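Long-range contact in putative endo-1,4-beta-xylanase (Bacteroides thetaiotaomicron VPI-5482, PDB 5MSX), which probably hydrolyses glycosidic bonds in plant pectin as a family 43 glycoside hydrolase, probably an arabinofuranosidase, and binds calcium: residues Val263-Tyr276 / Arg286-Asp298. Numbering follows the deposited sequence.
With EDO (1,2-ethanediol), chain B; EDO (1,2-ethanediol), chain D; EDO (1,2-ethanediol), chain V; EDO (1,2-ethanediol), chain U.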
# COMPACT_ATOMS: atom_id res chain seq x y z
N VAL C 263 -24.72 4.81 4.87
CA VAL C 263 -25.25 3.46 4.80
C VAL C 263 -24.21 2.47 5.32
O VAL C 263 -23.02 2.61 5.07
CB VAL C 263 -25.73 3.07 3.36
CG1 VAL C 263 -26.09 1.58 3.24
CG2 VAL C 263 -26.95 3.91 2.99
N PHE C 264 -24.67 1.49 6.08
CA PHE C 264 -23.81 0.43 6.57
C PHE C 264 -24.58 -0.89 6.74
O PHE C 264 -25.80 -0.91 6.83
CB PHE C 264 -23.11 0.85 7.88
CG PHE C 264 -24.02 0.86 9.07
CD1 PHE C 264 -24.79 1.96 9.34
CD2 PHE C 264 -24.12 -0.27 9.89
CE1 PHE C 264 -25.66 1.97 10.44
CE2 PHE C 264 -24.99 -0.29 10.97
CZ PHE C 264 -25.76 0.82 11.25
N HIS C 265 -23.82 -1.98 6.79
CA HIS C 265 -24.33 -3.28 7.14
C HIS C 265 -23.32 -3.94 8.06
O HIS C 265 -22.14 -3.88 7.80
CB HIS C 265 -24.61 -4.12 5.88
CG HIS C 265 -23.40 -4.54 5.11
ND1 HIS C 265 -22.79 -5.77 5.31
CD2 HIS C 265 -22.74 -3.96 4.08
CE1 HIS C 265 -21.78 -5.90 4.47
NE2 HIS C 265 -21.73 -4.82 3.71
N PRO C 266 -23.79 -4.56 9.16
CA PRO C 266 -22.88 -5.34 10.00
C PRO C 266 -22.19 -6.44 9.18
O PRO C 266 -22.83 -7.08 8.35
CB PRO C 266 -23.80 -5.97 11.05
CG PRO C 266 -24.96 -5.03 11.12
CD PRO C 266 -25.13 -4.46 9.74
N GLU C 267 -20.90 -6.63 9.41
CA GLU C 267 -20.10 -7.62 8.67
C GLU C 267 -20.77 -9.01 8.64
O GLU C 267 -21.35 -9.46 9.62
CB GLU C 267 -18.67 -7.69 9.26
CG GLU C 267 -17.68 -8.58 8.51
CD GLU C 267 -17.34 -8.14 7.09
OE1 GLU C 267 -18.03 -7.27 6.50
OE2 GLU C 267 -16.36 -8.68 6.54
N GLY C 268 -20.70 -9.67 7.49
CA GLY C 268 -21.32 -10.99 7.33
C GLY C 268 -22.85 -11.01 7.33
O GLY C 268 -23.41 -12.09 7.50
N THR C 269 -23.54 -9.87 7.13
CA THR C 269 -25.02 -9.85 7.02
C THR C 269 -25.47 -9.14 5.74
O THR C 269 -24.69 -8.43 5.11
CB THR C 269 -25.70 -9.14 8.20
OG1 THR C 269 -25.49 -7.71 8.12
CG2 THR C 269 -25.18 -9.68 9.54
N ASP C 270 -26.73 -9.34 5.38
CA ASP C 270 -27.38 -8.53 4.34
C ASP C 270 -28.37 -7.52 4.95
O ASP C 270 -29.33 -7.11 4.31
CB ASP C 270 -28.13 -9.42 3.33
CG ASP C 270 -28.58 -8.65 2.07
OD1 ASP C 270 -27.73 -7.98 1.45
OD2 ASP C 270 -29.77 -8.71 1.68
N ASN C 271 -28.14 -7.11 6.20
CA ASN C 271 -29.04 -6.19 6.87
C ASN C 271 -28.42 -4.84 6.69
O ASN C 271 -27.37 -4.57 7.26
CB ASN C 271 -29.20 -6.54 8.35
CG ASN C 271 -29.69 -7.96 8.56
OD1 ASN C 271 -29.19 -8.67 9.43
ND2 ASN C 271 -30.65 -8.39 7.75
N TYR C 272 -29.04 -4.01 5.85
CA TYR C 272 -28.53 -2.65 5.63
C TYR C 272 -29.32 -1.66 6.50
O TYR C 272 -30.51 -1.89 6.79
CB TYR C 272 -28.62 -2.29 4.15
CG TYR C 272 -27.55 -2.90 3.31
CD1 TYR C 272 -27.53 -4.28 3.06
CD2 TYR C 272 -26.50 -2.14 2.81
CE1 TYR C 272 -26.53 -4.86 2.29
CE2 TYR C 272 -25.50 -2.72 2.05
CZ TYR C 272 -25.52 -4.07 1.80
OH TYR C 272 -24.52 -4.64 1.06
N TYR C 273 -28.63 -0.59 6.90
CA TYR C 273 -29.17 0.50 7.72
C TYR C 273 -28.77 1.84 7.10
O TYR C 273 -27.73 1.95 6.47
CB TYR C 273 -28.63 0.41 9.16
CG TYR C 273 -29.06 -0.87 9.82
CD1 TYR C 273 -30.29 -0.98 10.47
CD2 TYR C 273 -28.26 -2.00 9.72
CE1 TYR C 273 -30.70 -2.19 11.03
CE2 TYR C 273 -28.65 -3.20 10.29
CZ TYR C 273 -29.86 -3.29 10.93
OH TYR C 273 -30.22 -4.51 11.45
N PHE C 274 -29.63 2.82 7.33
CA PHE C 274 -29.48 4.20 6.85
C PHE C 274 -29.41 5.10 8.10
O PHE C 274 -30.33 5.07 8.93
CB PHE C 274 -30.69 4.56 5.98
CG PHE C 274 -30.73 5.99 5.54
CD1 PHE C 274 -29.77 6.50 4.63
CD2 PHE C 274 -31.73 6.84 6.00
CE1 PHE C 274 -29.83 7.82 4.20
CE2 PHE C 274 -31.80 8.17 5.57
CZ PHE C 274 -30.86 8.67 4.68
N ALA C 275 -28.33 5.84 8.24
CA ALA C 275 -28.18 6.81 9.32
C ALA C 275 -28.32 8.16 8.72
O ALA C 275 -27.82 8.39 7.62
CB ALA C 275 -26.83 6.70 9.95
N TYR C 276 -28.98 9.08 9.43
CA TYR C 276 -29.21 10.42 8.90
C TYR C 276 -29.25 11.47 10.01
O TYR C 276 -29.63 11.20 11.14
CB TYR C 276 -30.49 10.47 8.09
CG TYR C 276 -31.72 10.07 8.88
CD1 TYR C 276 -32.03 8.72 9.08
CD2 TYR C 276 -32.57 11.02 9.45
CE1 TYR C 276 -33.16 8.35 9.81
CE2 TYR C 276 -33.68 10.65 10.19
CZ TYR C 276 -33.97 9.32 10.36
OH TYR C 276 -35.09 8.93 11.09
N ARG C 286 -28.10 19.43 15.55
CA ARG C 286 -28.72 18.27 14.92
C ARG C 286 -28.40 17.04 15.74
O ARG C 286 -27.41 16.99 16.46
CB ARG C 286 -28.21 18.14 13.49
CG ARG C 286 -28.51 19.37 12.64
CD ARG C 286 -27.63 19.49 11.41
NE ARG C 286 -26.21 19.70 11.73
CZ ARG C 286 -25.27 19.87 10.79
NH1 ARG C 286 -25.60 19.86 9.51
NH2 ARG C 286 -24.01 20.06 11.13
N GLN C 287 -29.23 16.02 15.61
CA GLN C 287 -28.90 14.68 16.11
C GLN C 287 -29.05 13.69 14.97
O GLN C 287 -29.56 14.05 13.90
CB GLN C 287 -29.77 14.31 17.30
CG GLN C 287 -29.38 15.07 18.55
CD GLN C 287 -30.07 14.53 19.79
OE1 GLN C 287 -31.27 14.72 19.95
NE2 GLN C 287 -29.33 13.85 20.65
N THR C 288 -28.56 12.47 15.21
CA THR C 288 -28.47 11.41 14.19
C THR C 288 -29.35 10.25 14.60
O THR C 288 -29.42 9.91 15.79
CB THR C 288 -27.01 10.97 13.90
OG1 THR C 288 -26.33 12.02 13.22
CG2 THR C 288 -26.94 9.71 12.98
N TYR C 289 -30.07 9.70 13.62
CA TYR C 289 -31.01 8.60 13.81
C TYR C 289 -30.68 7.49 12.82
O TYR C 289 -30.08 7.75 11.77
CB TYR C 289 -32.45 9.09 13.56
CG TYR C 289 -32.83 10.20 14.54
CD1 TYR C 289 -32.46 11.51 14.30
CD2 TYR C 289 -33.46 9.91 15.73
CE1 TYR C 289 -32.75 12.51 15.19
CE2 TYR C 289 -33.78 10.93 16.63
CZ TYR C 289 -33.41 12.23 16.36
OH TYR C 289 -33.72 13.29 17.22
N VAL C 290 -31.13 6.28 13.13
CA VAL C 290 -30.88 5.08 12.29
C VAL C 290 -32.21 4.34 12.04
O VAL C 290 -33.03 4.16 12.97
CB VAL C 290 -29.82 4.14 12.93
CG1 VAL C 290 -29.55 2.89 12.06
CG2 VAL C 290 -28.49 4.87 13.12
N ASN C 291 -32.42 3.93 10.79
CA ASN C 291 -33.53 3.03 10.42
C ASN C 291 -33.02 2.01 9.45
O ASN C 291 -31.97 2.18 8.81
CB ASN C 291 -34.67 3.79 9.75
CG ASN C 291 -35.48 4.59 10.72
OD1 ASN C 291 -36.13 4.02 11.62
ND2 ASN C 291 -35.41 5.89 10.58
N GLN C 292 -33.82 0.97 9.28
CA GLN C 292 -33.54 -0.06 8.25
C GLN C 292 -33.62 0.47 6.82
O GLN C 292 -34.42 1.35 6.53
CB GLN C 292 -34.54 -1.22 8.36
CG GLN C 292 -34.43 -2.00 9.66
CD GLN C 292 -35.56 -3.02 9.79
OE1 GLN C 292 -36.74 -2.69 9.69
NE2 GLN C 292 -35.20 -4.25 10.00
N LEU C 293 -32.77 -0.09 5.96
CA LEU C 293 -32.77 0.18 4.55
C LEU C 293 -33.03 -1.16 3.84
O LEU C 293 -32.33 -2.15 4.08
CB LEU C 293 -31.43 0.79 4.11
CG LEU C 293 -31.40 1.14 2.60
CD1 LEU C 293 -31.64 2.61 2.43
CD2 LEU C 293 -30.10 0.77 1.97
N LYS C 294 -34.04 -1.15 2.98
CA LYS C 294 -34.50 -2.36 2.28
C LYS C 294 -34.50 -2.13 0.78
O LYS C 294 -34.55 -0.99 0.28
CB LYS C 294 -35.89 -2.78 2.75
CG LYS C 294 -35.93 -3.20 4.21
CD LYS C 294 -37.28 -3.76 4.60
CE LYS C 294 -37.34 -4.04 6.09
NZ LYS C 294 -38.40 -5.05 6.38
N PHE C 295 -34.44 -3.25 0.07
CA PHE C 295 -34.36 -3.27 -1.38
C PHE C 295 -35.52 -4.12 -1.92
O PHE C 295 -35.94 -5.10 -1.29
CB PHE C 295 -33.03 -3.88 -1.85
CG PHE C 295 -31.81 -3.15 -1.35
CD1 PHE C 295 -31.28 -3.45 -0.10
CD2 PHE C 295 -31.19 -2.18 -2.12
CE1 PHE C 295 -30.17 -2.76 0.39
CE2 PHE C 295 -30.07 -1.51 -1.65
CZ PHE C 295 -29.56 -1.79 -0.39
N ASN C 296 -36.01 -3.74 -3.09
CA ASN C 296 -36.90 -4.58 -3.87
C ASN C 296 -36.06 -5.58 -4.64
O ASN C 296 -34.81 -5.45 -4.71
CB ASN C 296 -37.68 -3.74 -4.83
CG ASN C 296 -38.53 -2.71 -4.14
OD1 ASN C 296 -39.34 -3.04 -3.27
ND2 ASN C 296 -38.38 -1.45 -4.54
N GLU C 297 -36.71 -6.59 -5.21
CA GLU C 297 -35.96 -7.67 -5.87
C GLU C 297 -35.10 -7.22 -7.05
O GLU C 297 -34.01 -7.78 -7.28
CB GLU C 297 -36.88 -8.81 -6.33
CG GLU C 297 -36.18 -9.95 -7.12
CD GLU C 297 -35.02 -10.63 -6.36
OE1 GLU C 297 -34.82 -10.37 -5.14
OE2 GLU C 297 -34.30 -11.46 -6.98
N ASP C 298 -35.59 -6.23 -7.82
CA ASP C 298 -34.78 -5.65 -8.92
C ASP C 298 -33.54 -4.82 -8.47
O ASP C 298 -32.82 -4.30 -9.33
CB ASP C 298 -35.66 -4.84 -9.89
CG ASP C 298 -36.34 -3.57 -9.26
OD1 ASP C 298 -36.13 -3.21 -8.07
OD2 ASP C 298 -37.13 -2.93 -9.98
C1 EDO B . -36.87 0.46 3.66
O1 EDO B . -35.89 1.37 3.09
C2 EDO B . -37.76 0.98 4.77
O2 EDO B . -37.00 1.49 5.91
C1 EDO D . -27.79 -8.15 13.30
O1 EDO D . -26.65 -7.37 12.86
C2 EDO D . -29.08 -7.47 12.82
O2 EDO D . -28.81 -6.74 11.60
C1 EDO V . -19.68 -0.71 6.26
O1 EDO V . -20.95 -1.31 5.94
C2 EDO V . -18.98 -1.46 7.37
O2 EDO V . -19.91 -1.88 8.38
C1 EDO U . -21.84 21.50 7.37
O1 EDO U . -22.63 20.77 6.42
C2 EDO U . -21.40 20.60 8.50
O2 EDO U . -22.41 19.64 8.74
O HOH W 1 -31.58 -4.54 4.62
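Phe274 and Asn291 hold each other by two backbone bonds: Phe274 N gives to Asn291 O at 2.8 Å, almost linear at 178°, and Asn291 N returns a bond to Phe274 O. Tyr276 and Tyr289 form the next hydrogen-bonded pair, Tyr276 N lying 2.9 Å from Tyr289 O. Towards the other end, Leu293 N reaches Tyr272 O, and in place of a direct return bond a water sits between the strands, accepting from Tyr272 N and lying 2.6 Å from Leu293 O. In the intervening non-hydrogen-bonded pairs, Tyr273 with Gln292 and Ala275 with Val290, the CA atoms close to 4.4 Å. This alternation is that of antiparallel strands, and as 272-278 and 287-293 follow one another in the chain they form a beta hairpin. Strand 261-264 pairs with the far side of 272-278, within the GH43 catalytic domain, whose known fold is a five-bladed beta-propeller. Asp36, the predicted proton acceptor, lies about 7 Å from Thr288, side chain to side chain, and Thr288 OG1 bonds to Ile34 O.

On the face carrying Phe274, Tyr276 has CG wedged between its backbone N and carbonyl carbon (chi1 58°), which lays the ring across Tyr289 CB, 4.0 Å from the centroid of the Tyr276 ring and over one face, a CH-pi contact. Asn291 ND2 meets the edge of this ring in its plane, though the Asn291 amide has its strongest polar partner in Thr307. Farther along, Leu293 spreads its methyls, CD1 towards Phe274 CB and CD2 4.0 Å from Tyr272 CB. Phe295 then directs its edge at the Tyr272 ring in a T-shaped stack, planes 85° apart, with Phe295 CE1 3.9 Å from Tyr272 CG. On the opposite face Val290 splits its branches, CG1 against Tyr273 CB and CG2 against Ala275 CB, while Ile39 of strand 37-42 touches Ala275.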